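Local coordinates for protein salt-tolerant glutaminase (Micrococcus luteus, PDB 3AGD) that probably hydrolyses L-glutamine to L-glutamate and ammonium, as a member of the glutaminase family that tolerates high salt, at residues A[237-242]-A[256-260]. Coordinates in Å, arbitrary orientation, origin at the centre of the assembly. Residue numbers count along the deposited sequence, not the author numbering.
Sequences MTSSGM and PAKSG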
# COMPACT_ATOMS: atom_id res chain seq x y z
N MET A 237 -3.30 -5.73 -10.57
CA MET A 237 -2.37 -6.83 -10.36
C MET A 237 -2.64 -7.40 -8.96
O MET A 237 -2.68 -8.62 -8.76
CB MET A 237 -0.92 -6.34 -10.43
CG MET A 237 -0.37 -6.14 -11.83
SD MET A 237 1.28 -5.36 -11.79
CE MET A 237 2.28 -6.69 -11.13
N THR A 238 -2.81 -6.51 -8.00
CA THR A 238 -3.06 -6.90 -6.62
C THR A 238 -4.31 -7.77 -6.51
O THR A 238 -4.26 -8.86 -5.96
CB THR A 238 -3.22 -5.65 -5.73
OG1 THR A 238 -2.04 -4.85 -5.82
CG2 THR A 238 -3.44 -6.05 -4.27
N SER A 239 -5.42 -7.28 -7.05
CA SER A 239 -6.69 -8.00 -6.98
C SER A 239 -6.78 -9.32 -7.74
O SER A 239 -7.40 -10.27 -7.24
CB SER A 239 -7.83 -7.09 -7.46
OG SER A 239 -7.95 -5.96 -6.62
N SER A 240 -6.18 -9.41 -8.92
CA SER A 240 -6.27 -10.63 -9.71
C SER A 240 -4.98 -11.28 -10.20
O SER A 240 -5.01 -12.41 -10.69
CB SER A 240 -7.17 -10.38 -10.92
OG SER A 240 -8.43 -9.89 -10.49
N GLY A 241 -3.87 -10.58 -10.06
CA GLY A 241 -2.61 -11.14 -10.52
C GLY A 241 -2.28 -12.55 -10.04
O GLY A 241 -1.78 -13.38 -10.82
N MET A 242 -2.54 -12.84 -8.77
CA MET A 242 -2.25 -14.15 -8.20
C MET A 242 -3.51 -14.78 -7.60
O MET A 242 -3.45 -15.46 -6.57
CB MET A 242 -1.18 -14.01 -7.12
CG MET A 242 0.12 -13.38 -7.59
SD MET A 242 0.98 -14.36 -8.83
CE MET A 242 1.54 -15.72 -7.87
N PRO A 256 2.21 -7.13 -5.09
CA PRO A 256 1.47 -7.23 -6.35
C PRO A 256 2.31 -8.01 -7.36
O PRO A 256 3.46 -7.66 -7.61
CB PRO A 256 1.28 -5.77 -6.75
CG PRO A 256 1.15 -5.08 -5.41
CD PRO A 256 2.23 -5.74 -4.59
N ALA A 257 1.76 -9.09 -7.92
CA ALA A 257 2.54 -9.89 -8.86
C ALA A 257 1.75 -10.57 -9.97
O ALA A 257 0.52 -10.63 -9.94
CB ALA A 257 3.33 -10.95 -8.09
N LYS A 258 2.49 -11.08 -10.95
CA LYS A 258 1.90 -11.80 -12.08
C LYS A 258 2.92 -12.78 -12.63
O LYS A 258 4.07 -12.42 -12.89
CB LYS A 258 1.49 -10.83 -13.19
CG LYS A 258 0.73 -11.51 -14.33
CD LYS A 258 -0.64 -12.00 -13.85
CE LYS A 258 -1.39 -12.77 -14.93
NZ LYS A 258 -0.90 -14.17 -15.06
N SER A 259 2.51 -14.03 -12.80
CA SER A 259 3.39 -15.05 -13.35
C SER A 259 3.08 -15.31 -14.82
O SER A 259 2.02 -14.91 -15.33
CB SER A 259 3.23 -16.36 -12.56
OG SER A 259 4.14 -17.35 -13.01
N GLY A 260 4.02 -15.96 -15.51
CA GLY A 260 3.87 -16.30 -16.91
C GLY A 260 4.24 -17.77 -17.05
O GLY A 260 5.18 -18.22 -16.38
O HOH W 1 -0.87 -9.81 -6.96
O HOH W 2 0.01 -15.23 -11.96
O HOH W 3 -3.02 -15.42 -12.98
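Two methionines, one at either end of 237-242, pack over Pro256, Ala257 and their backbone, a buried surface that flexible, apolar chains can follow. Met237 (m, t) turns at chi3, placing CE 3.9 Å from Ala257 CA; Met242's m chi1 sets CG 4.1 Å from the small Ala257 CB. Thr238 OG1, hydrogen-bonded to Val234 O, can face apolar Pro256 CG at 3.2 Å. Gly241 lets the backbones approach: its CA makes a CA-H...O contact with Ala257 O at 3.2 Å, where a CB would clash. Only waters bridge by hydrogen bonds: water 1 joins Met237 O to Ala257 N, water 2 Gly241 O to Ser259 N, water 3 Gly241 O to Lys258 NZ. Long Lys258, bent at chi2 and chi4, donates from NZ to Ser259 O (3.0 Å) and touches glutamate-binding Ser64, consistent with a KTG-like strand beside an SxxK serine, as in beta-lactamases. The end of helix 227-240 thus packs on 257-259, outermost strand of this chain's five-stranded antiparallel sheet, while Trp249 of helix 249-252 covers Met242 and Ala257.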